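Local structure of DNMT2 (Spodoptera frugiperda, 4H0N) at residues Gln144-Cys149 / Trp173-Arg178; Thr183-Asp188 / Ser325-Ile330. The protein methylates cytosine 38 in the anticodon loop of tRNA(Asp), using S-adenosyl-L-methionine as methyl donor, and also has DNA (cytosine-5)-methyltransferase activity. The protein carries 3 engineered substitutions. All coordinates share one frame; numbering follows the deposited sequence.

The two contacts follow one another along the chain: the loop after strand 161-168 first passes strand 141-148 at Gln144 in interaction 1, then goes on to helix 321-332 in interaction 2. Their centres lie about 8 Å apart, and they touch directly. Trp173 NE1 probably donates a hydrogen bond to Ile330 O (3.0 Å), Phe146 CE1 packs on Leu327 CD2 at 3.6 Å, and the backbone of Thr183 and Arg184 rests on Leu148. Interaction 1 lies apart from the active site and the cofactor pocket. Interaction 2 comes closer to that pocket, the side chain of Leu327 lying about 12 Å from the bound S-adenosyl-L-homocysteine; both contacts are packing around the methyltransferase sheet.

Interaction 1: residues Gln144-Cys149 / Trp173-Arg178; sequences QEFLLC and WPFKRR
The side-chain amide of Gln144 meets the backbone of Arg178 with both of its polar atoms. Arg178 N donates to Gln144 OE1 at 2.8 Å, approaching in the carbonyl plane on a lone pair, although the N-H...O angle is only 143°. Gln144 NE2 returns a weak bond to Arg178 O and donates a better-aligned one to Glu145 O (3.1 Å), which helps fix the rotation of the amide. A water joins the same two segments, accepting from Glu145 N and donating to Arg178 O at 2.8 Å. Strand 141-148 is an outermost strand of the seven-stranded, Rossmann-like methyltransferase sheet, and the loop after strand 161-168 passes across it at Gln144. With CG anti to the backbone N (chi1 -180°) and the chain bent at chi2, Gln144 crosses Phe175 at about a right angle, Gln144 CG lying 3.9 Å from Phe175 CE2. An alanine at Gln144 would remove both amide bonds to Arg178 and would probably loosen the loop from the strand. Further out, Phe146 CZ approaches Phe175 CZ at 4.4 Å, while Trp173 brings its ring edge toward Gln144 N and carries Phe175 CB over one face, 3.4 Å above the plane and displaced toward the ring's periphery.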
ATOM      1  N   GLN A 144     -16.964  -8.367  -5.564  1.00 23.16           N
ATOM      2  CA  GLN A 144     -17.358  -7.175  -4.843  1.00 22.97           C
ATOM      3  C   GLN A 144     -16.247  -6.126  -4.938  1.00 28.65           C
ATOM      4  O   GLN A 144     -15.070  -6.438  -4.736  1.00 25.32           O
ATOM      5  CB  GLN A 144     -17.644  -7.504  -3.384  1.00 22.66           C
ATOM      6  CG  GLN A 144     -18.063  -6.300  -2.574  1.00 27.39           C
ATOM      7  CD  GLN A 144     -19.381  -5.718  -3.040  1.00 31.08           C
ATOM      8  OE1 GLN A 144     -20.450  -6.261  -2.747  1.00 29.36           O
ATOM      9  NE2 GLN A 144     -19.318  -4.606  -3.764  1.00 24.18           N
ATOM     10  N   GLU A 145     -16.621  -4.892  -5.265  1.00 22.76           N
ATOM     11  CA  GLU A 145     -15.681  -3.778  -5.246  1.00 22.34           C
ATOM     12  C   GLU A 145     -15.761  -3.016  -3.928  1.00 21.83           C
ATOM     13  O   GLU A 145     -16.841  -2.831  -3.374  1.00 37.38           O
ATOM     14  CB  GLU A 145     -15.960  -2.819  -6.399  1.00 23.41           C
ATOM     15  CG  GLU A 145     -15.811  -3.434  -7.770  1.00 32.73           C
ATOM     16  CD  GLU A 145     -15.951  -2.412  -8.877  1.00 35.77           C
ATOM     17  OE1 GLU A 145     -16.991  -1.719  -8.922  1.00 37.39           O
ATOM     18  OE2 GLU A 145     -15.015  -2.293  -9.697  1.00 40.08           O
ATOM     19  N   PHE A 146     -14.613  -2.569  -3.431  1.00 29.14           N
ATOM     20  CA  PHE A 146     -14.571  -1.791  -2.199  1.00 22.38           C
ATOM     21  C   PHE A 146     -13.818  -0.482  -2.400  1.00 25.49           C
ATOM     22  O   PHE A 146     -13.002  -0.352  -3.309  1.00 33.09           O
ATOM     23  CB  PHE A 146     -13.863  -2.564  -1.086  1.00 19.68           C
ATOM     24  CG  PHE A 146     -14.495  -3.884  -0.743  1.00 19.86           C
ATOM     25  CD1 PHE A 146     -14.155  -5.032  -1.439  1.00 19.92           C
ATOM     26  CD2 PHE A 146     -15.390  -3.989   0.310  1.00 25.12           C
ATOM     27  CE1 PHE A 146     -14.715  -6.248  -1.108  1.00 20.25           C
ATOM     28  CE2 PHE A 146     -15.952  -5.201   0.645  1.00 20.53           C
ATOM     29  CZ  PHE A 146     -15.612  -6.330  -0.060  1.00 41.16           C
ATOM     30  N   LEU A 147     -14.105   0.484  -1.538  1.00 28.96           N
ATOM     31  CA  LEU A 147     -13.268   1.665  -1.380  1.00 29.30           C
ATOM     32  C   LEU A 147     -13.004   1.831   0.114  1.00 27.99           C
ATOM     33  O   LEU A 147     -13.802   2.426   0.844  1.00 22.65           O
ATOM     34  CB  LEU A 147     -13.936   2.912  -1.964  1.00 21.76           C
ATOM     35  CG  LEU A 147     -13.758   3.160  -3.464  1.00 28.31           C
ATOM     36  CD1 LEU A 147     -14.579   4.359  -3.918  1.00 24.99           C
ATOM     37  CD2 LEU A 147     -12.285   3.357  -3.823  1.00 25.51           C
ATOM     38  N   LEU A 148     -11.880   1.284   0.561  1.00 21.95           N
ATOM     39  CA  LEU A 148     -11.575   1.205   1.977  1.00 18.29           C
ATOM     40  C   LEU A 148     -10.397   2.056   2.391  1.00 31.42           C
ATOM     41  O   LEU A 148      -9.421   2.225   1.654  1.00 24.92           O
ATOM     42  CB  LEU A 148     -11.294  -0.232   2.376  1.00 17.86           C
ATOM     43  CG  LEU A 148     -12.466  -1.179   2.182  1.00 18.33           C
ATOM     44  CD1 LEU A 148     -12.069  -2.569   2.624  1.00 23.05           C
ATOM     45  CD2 LEU A 148     -13.670  -0.687   2.964  1.00 18.93           C
ATOM     46  N   CYS A 149     -10.514   2.582   3.601  1.00 43.33           N
ATOM     47  CA  CYS A 149      -9.451   3.292   4.269  1.00 37.46           C
ATOM     48  C   CYS A 149      -9.164   2.486   5.526  1.00 42.41           C
ATOM     49  O   CYS A 149     -10.081   1.911   6.110  1.00 46.58           O
ATOM     50  CB  CYS A 149      -9.938   4.688   4.633  1.00 27.87           C
ATOM     51  SG  CYS A 149      -8.655   5.784   5.181  1.00 51.14           S
ATOM     52  N   TRP A 173     -20.435 -18.939  -2.119  1.00 31.91           N
ATOM     53  CA  TRP A 173     -19.995 -17.724  -1.444  1.00 28.96           C
ATOM     54  C   TRP A 173     -21.103 -17.113  -0.591  1.00 30.16           C
ATOM     55  O   TRP A 173     -22.020 -16.480  -1.117  1.00 29.46           O
ATOM     56  CB  TRP A 173     -19.521 -16.698  -2.467  1.00 27.75           C
ATOM     57  CG  TRP A 173     -18.590 -15.668  -1.896  1.00 34.33           C
ATOM     58  CD1 TRP A 173     -17.892 -15.750  -0.723  1.00 31.77           C
ATOM     59  CD2 TRP A 173     -18.253 -14.397  -2.474  1.00 32.36           C
ATOM     60  NE1 TRP A 173     -17.143 -14.610  -0.540  1.00 32.27           N
ATOM     61  CE2 TRP A 173     -17.346 -13.770  -1.600  1.00 24.57           C
ATOM     62  CE3 TRP A 173     -18.634 -13.736  -3.647  1.00 25.36           C
ATOM     63  CZ2 TRP A 173     -16.815 -12.510  -1.861  1.00 23.58           C
ATOM     64  CZ3 TRP A 173     -18.102 -12.487  -3.906  1.00 24.48           C
ATOM     65  CH2 TRP A 173     -17.204 -11.886  -3.017  1.00 25.32           C
ATOM     66  N   PRO A 174     -21.010 -17.293   0.735  1.00 29.76           N
ATOM     67  CA  PRO A 174     -21.986 -16.802   1.714  1.00 30.46           C
ATOM     68  C   PRO A 174     -22.099 -15.283   1.714  1.00 29.41           C
ATOM     69  O   PRO A 174     -23.122 -14.747   2.127  1.00 30.18           O
ATOM     70  CB  PRO A 174     -21.404 -17.269   3.052  1.00 30.96           C
ATOM     71  CG  PRO A 174     -20.486 -18.390   2.704  1.00 31.18           C
ATOM     72  CD  PRO A 174     -19.913 -18.033   1.378  1.00 29.91           C
ATOM     73  N   PHE A 175     -21.058 -14.600   1.252  1.00 27.90           N
ATOM     74  CA  PHE A 175     -21.029 -13.142   1.293  1.00 31.20           C
ATOM     75  C   PHE A 175     -22.135 -12.490   0.467  1.00 30.11           C
ATOM     76  O   PHE A 175     -22.254 -12.749  -0.725  1.00 35.92           O
ATOM     77  CB  PHE A 175     -19.671 -12.614   0.828  1.00 28.09           C
ATOM     78  CG  PHE A 175     -19.542 -11.129   0.948  1.00 31.45           C
ATOM     79  CD1 PHE A 175     -19.406 -10.538   2.190  1.00 29.34           C
ATOM     80  CD2 PHE A 175     -19.580 -10.320  -0.172  1.00 31.66           C
ATOM     81  CE1 PHE A 175     -19.296  -9.173   2.313  1.00 27.84           C
ATOM     82  CE2 PHE A 175     -19.473  -8.949  -0.053  1.00 27.84           C
ATOM     83  CZ  PHE A 175     -19.329  -8.376   1.189  1.00 28.62           C
ATOM     84  N   LYS A 176     -22.937 -11.636   1.099  1.00 31.47           N
ATOM     85  CA  LYS A 176     -23.998 -10.925   0.386  1.00 36.64           C
ATOM     86  C   LYS A 176     -23.471  -9.738  -0.431  1.00 40.12           C
ATOM     87  O   LYS A 176     -23.556  -8.585  -0.001  1.00 35.08           O
ATOM     88  CB  LYS A 176     -25.081 -10.447   1.350  1.00 30.34           C
ATOM     89  CG  LYS A 176     -26.365 -10.042   0.645  1.00 31.87           C
ATOM     90  CD  LYS A 176     -27.366  -9.413   1.607  1.00 46.81           C
ATOM     91  CE  LYS A 176     -28.789  -9.524   1.070  1.00 45.10           C
ATOM     92  NZ  LYS A 176     -28.854  -9.191  -0.379  1.00 43.63           N
ATOM     93  N   ARG A 177     -22.942 -10.026  -1.615  1.00 39.21           N
ATOM     94  CA  ARG A 177     -22.373  -8.989  -2.466  1.00 31.12           C
ATOM     95  C   ARG A 177     -23.436  -8.108  -3.130  1.00 36.38           C
ATOM     96  O   ARG A 177     -24.632  -8.404  -3.072  1.00 40.84           O
ATOM     97  CB  ARG A 177     -21.431  -9.607  -3.505  1.00 25.99           C
ATOM     98  CG  ARG A 177     -21.998 -10.797  -4.273  1.00 26.89           C
ATOM     99  CD  ARG A 177     -22.711 -10.335  -5.523  1.00 61.00           C
ATOM    100  NE  ARG A 177     -21.878  -9.408  -6.283  1.00 61.88           N
ATOM    101  CZ  ARG A 177     -22.341  -8.517  -7.156  1.00 59.89           C
ATOM    102  NH1 ARG A 177     -23.643  -8.434  -7.394  1.00 66.88           N
ATOM    103  NH2 ARG A 177     -21.496  -7.714  -7.796  1.00 47.86           N
ATOM    104  N   ARG A 178     -22.980  -7.022  -3.748  1.00 27.59           N
ATOM    105  CA  ARG A 178     -23.863  -6.042  -4.370  1.00 32.69           C
ATOM    106  C   ARG A 178     -23.068  -5.215  -5.377  1.00 36.39           C
ATOM    107  O   ARG A 178     -21.849  -5.066  -5.243  1.00 30.11           O
ATOM    108  CB  ARG A 178     -24.463  -5.139  -3.295  1.00 34.55           C
ATOM    109  CG  ARG A 178     -23.417  -4.536  -2.388  1.00 43.37           C
ATOM    110  CD  ARG A 178     -24.028  -3.938  -1.133  1.00 65.14           C
ATOM    111  NE  ARG A 178     -23.108  -2.999  -0.496  1.00 83.79           N
ATOM    112  CZ  ARG A 178     -22.957  -1.737  -0.892  1.00 92.52           C
ATOM    113  NH1 ARG A 178     -23.675  -1.274  -1.909  1.00 94.78           N
ATOM    114  NH2 ARG A 178     -22.097  -0.934  -0.278  1.00 93.50           N
TER
HETATM  115  O   HOH W   1     -19.311  -4.803  -6.506  1.00 19.45           O

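Interaction 2: residues Thr183-Asp188 / Ser325-Ile330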
ATOM      1  N   THR A 183     -18.142   0.937   1.275  1.00 33.21           N
ATOM      2  CA  THR A 183     -17.249   1.909   1.901  1.00 29.19           C
ATOM      3  C   THR A 183     -16.654   1.413   3.214  1.00 31.09           C
ATOM      4  O   THR A 183     -15.676   1.974   3.710  1.00 30.87           O
ATOM      5  CB  THR A 183     -17.956   3.255   2.142  1.00 32.21           C
ATOM      6  OG1 THR A 183     -19.319   3.024   2.518  1.00 46.72           O
ATOM      7  CG2 THR A 183     -17.929   4.094   0.882  1.00 27.55           C
ATOM      8  N   ARG A 184     -17.247   0.369   3.781  1.00 35.07           N
ATOM      9  CA  ARG A 184     -16.686  -0.255   4.973  1.00 40.55           C
ATOM     10  C   ARG A 184     -17.158  -1.693   5.156  1.00 36.63           C
ATOM     11  O   ARG A 184     -18.304  -2.021   4.863  1.00 40.23           O
ATOM     12  CB  ARG A 184     -16.971   0.577   6.224  1.00 68.20           C
ATOM     13  CG  ARG A 184     -18.427   0.892   6.472  1.00 81.01           C
ATOM     14  CD  ARG A 184     -18.586   1.361   7.913  1.00 95.81           C
ATOM     15  NE  ARG A 184     -19.973   1.571   8.323  1.00106.33           N
ATOM     16  CZ  ARG A 184     -20.857   0.590   8.493  1.00104.98           C
ATOM     17  NH1 ARG A 184     -20.506  -0.670   8.262  1.00 98.61           N
ATOM     18  NH2 ARG A 184     -22.096   0.868   8.879  1.00106.52           N
ATOM     19  N   LEU A 185     -16.250  -2.543   5.629  1.00 26.43           N
ATOM     20  CA  LEU A 185     -16.529  -3.959   5.854  1.00 21.94           C
ATOM     21  C   LEU A 185     -17.667  -4.138   6.860  1.00 26.00           C
ATOM     22  O   LEU A 185     -17.912  -3.249   7.682  1.00 31.27           O
ATOM     23  CB  LEU A 185     -15.267  -4.664   6.363  1.00 20.52           C
ATOM     24  CG  LEU A 185     -13.940  -4.307   5.685  1.00 22.14           C
ATOM     25  CD1 LEU A 185     -12.880  -4.023   6.736  1.00 28.84           C
ATOM     26  CD2 LEU A 185     -13.467  -5.406   4.746  1.00 19.32           C
ATOM     27  N   PRO A 186     -18.372  -5.282   6.790  1.00 36.82           N
ATOM     28  CA  PRO A 186     -19.462  -5.619   7.721  1.00 40.82           C
ATOM     29  C   PRO A 186     -18.993  -5.661   9.168  1.00 29.58           C
ATOM     30  O   PRO A 186     -19.742  -5.317  10.083  1.00 31.43           O
ATOM     31  CB  PRO A 186     -19.873  -7.029   7.284  1.00 36.44           C
ATOM     32  CG  PRO A 186     -19.471  -7.113   5.854  1.00 35.06           C
ATOM     33  CD  PRO A 186     -18.223  -6.294   5.726  1.00 28.83           C
ATOM     34  N   LYS A 187     -17.756  -6.099   9.360  1.00 28.18           N
ATOM     35  CA  LYS A 187     -17.139  -6.143  10.675  1.00 32.71           C
ATOM     36  C   LYS A 187     -16.735  -4.736  11.104  1.00 42.27           C
ATOM     37  O   LYS A 187     -16.043  -4.030  10.365  1.00 50.62           O
ATOM     38  CB  LYS A 187     -15.915  -7.060  10.636  1.00 23.87           C
ATOM     39  CG  LYS A 187     -15.167  -7.167  11.947  1.00 30.70           C
ATOM     40  CD  LYS A 187     -14.127  -8.274  11.887  1.00 35.04           C
ATOM     41  CE  LYS A 187     -13.330  -8.349  13.176  1.00 36.02           C
ATOM     42  NZ  LYS A 187     -14.226  -8.314  14.359  1.00 43.71           N
ATOM     43  N   ASP A 188     -17.180  -4.328  12.291  1.00 37.43           N
ATOM     44  CA  ASP A 188     -16.840  -3.017  12.838  1.00 31.31           C
ATOM     45  C   ASP A 188     -15.635  -3.136  13.766  1.00 32.73           C
ATOM     46  O   ASP A 188     -15.646  -3.931  14.713  1.00 26.94           O
ATOM     47  CB  ASP A 188     -18.034  -2.432  13.597  1.00 37.46           C
ATOM     48  CG  ASP A 188     -17.938  -0.923  13.781  1.00 43.77           C
ATOM     49  OD1 ASP A 188     -16.811  -0.381  13.759  1.00 47.73           O
ATOM     50  OD2 ASP A 188     -18.996  -0.278  13.949  1.00 37.23           O
ATOM     51  N   SER A 325      -5.880  -8.566   4.788  1.00 25.56           N
ATOM     52  CA  SER A 325      -6.164  -9.739   5.591  1.00 18.46           C
ATOM     53  C   SER A 325      -7.671  -9.851   5.823  1.00 26.70           C
ATOM     54  O   SER A 325      -8.252 -10.938   5.726  1.00 22.06           O
ATOM     55  CB  SER A 325      -5.414  -9.655   6.916  1.00 30.92           C
ATOM     56  OG  SER A 325      -5.510 -10.872   7.633  1.00 43.98           O
ATOM     57  N   GLU A 326      -8.310  -8.720   6.102  1.00 19.06           N
ATOM     58  CA  GLU A 326      -9.758  -8.707   6.297  1.00 19.87           C
ATOM     59  C   GLU A 326     -10.551  -9.022   5.029  1.00 19.60           C
ATOM     60  O   GLU A 326     -11.604  -9.649   5.099  1.00 24.08           O
ATOM     61  CB  GLU A 326     -10.216  -7.382   6.910  1.00 21.74           C
ATOM     62  CG  GLU A 326      -9.755  -7.194   8.346  1.00 23.51           C
ATOM     63  CD  GLU A 326     -10.210  -8.322   9.259  1.00 40.28           C
ATOM     64  OE1 GLU A 326     -11.416  -8.658   9.252  1.00 43.06           O
ATOM     65  OE2 GLU A 326      -9.357  -8.883   9.980  1.00 48.58           O
ATOM     66  N   LEU A 327     -10.053  -8.584   3.875  1.00 49.35           N
ATOM     67  CA  LEU A 327     -10.716  -8.869   2.603  1.00 18.54           C
ATOM     68  C   LEU A 327     -10.497 -10.324   2.205  1.00 24.18           C
ATOM     69  O   LEU A 327     -11.391 -10.967   1.651  1.00 25.02           O
ATOM     70  CB  LEU A 327     -10.209  -7.938   1.499  1.00 17.81           C
ATOM     71  CG  LEU A 327     -10.595  -6.459   1.576  1.00 17.91           C
ATOM     72  CD1 LEU A 327      -9.816  -5.661   0.554  1.00 17.32           C
ATOM     73  CD2 LEU A 327     -12.081  -6.273   1.361  1.00 18.82           C
ATOM     74  N   LEU A 328      -9.302 -10.838   2.492  1.00 18.31           N
ATOM     75  CA  LEU A 328      -9.002 -12.251   2.265  1.00 18.60           C
ATOM     76  C   LEU A 328      -9.958 -13.157   3.038  1.00 19.66           C
ATOM     77  O   LEU A 328     -10.420 -14.165   2.504  1.00 24.39           O
ATOM     78  CB  LEU A 328      -7.547 -12.576   2.621  1.00 24.69           C
ATOM     79  CG  LEU A 328      -6.478 -12.142   1.613  1.00 27.09           C
ATOM     80  CD1 LEU A 328      -5.084 -12.333   2.190  1.00 31.28           C
ATOM     81  CD2 LEU A 328      -6.621 -12.914   0.320  1.00 26.20           C
ATOM     82  N   LYS A 329     -10.261 -12.795   4.284  1.00 22.67           N
ATOM     83  CA  LYS A 329     -11.250 -13.537   5.068  1.00 28.54           C
ATOM     84  C   LYS A 329     -12.606 -13.535   4.372  1.00 27.31           C
ATOM     85  O   LYS A 329     -13.271 -14.567   4.286  1.00 24.41           O
ATOM     86  CB  LYS A 329     -11.394 -12.958   6.477  1.00 27.18           C
ATOM     87  CG  LYS A 329     -10.167 -13.145   7.339  1.00 31.59           C
ATOM     88  CD  LYS A 329     -10.304 -12.417   8.663  1.00 30.99           C
ATOM     89  CE  LYS A 329      -8.950 -12.264   9.325  1.00 36.25           C
ATOM     90  NZ  LYS A 329      -9.067 -12.144  10.801  1.00 45.63           N
ATOM     91  N   ILE A 330     -13.003 -12.373   3.871  1.00 21.57           N
ATOM     92  CA  ILE A 330     -14.280 -12.239   3.188  1.00 22.16           C
ATOM     93  C   ILE A 330     -14.290 -13.022   1.874  1.00 31.72           C
ATOM     94  O   ILE A 330     -15.232 -13.764   1.588  1.00 31.27           O
ATOM     95  CB  ILE A 330     -14.605 -10.756   2.940  1.00 21.92           C
ATOM     96  CG1 ILE A 330     -14.985 -10.084   4.259  1.00 22.83           C
ATOM     97  CG2 ILE A 330     -15.724 -10.602   1.930  1.00 22.49           C
ATOM     98  CD1 ILE A 330     -15.194  -8.605   4.148  1.00 22.72           C
TER
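Helix 321-332, the last helix of the methyltransferase domain, packs here against the loop that follows strand 161-168, and apolar side chains do most of the joining. Leu185 carries the contact. Its CD2 methyl meets two residues one helical turn apart, Ile330 CD1 at 3.7 Å and Leu327 CD2 at 3.8 Å; the Leu185 side chain crosses that of Ile330 obliquely and that of Leu327 at about a right angle. Its other branch, CD1, lies 4.3 Å from Glu326 CB. Ile330 holds CG1 anti to its carbonyl carbon (chi1 -73°) and extends at chi2, which sends CD1 out to the loop, where it also meets Pro186 CD tip to tip at 4.1 Å. On the more exposed side, Lys187 crosses Glu326 obliquely, Lys187 CD lying 3.8 Å from Glu326 OE1. Lys187 NZ stays 5.8 Å from Glu326 OE1, too far for a salt bridge, and Lys187 makes a cation-pi contact with Phe189. Glu326 OE2 instead forms a long salt bridge with Lys329 NZ (3.4 Å) on the same helix. Leu327 also touches Leu116 on strand 114-119, and both it and Leu185 pack on Leu148 of strand 141-148, so helix and loop layer onto the sheet in the alpha/beta manner of class I-like SAM-binding methyltransferases.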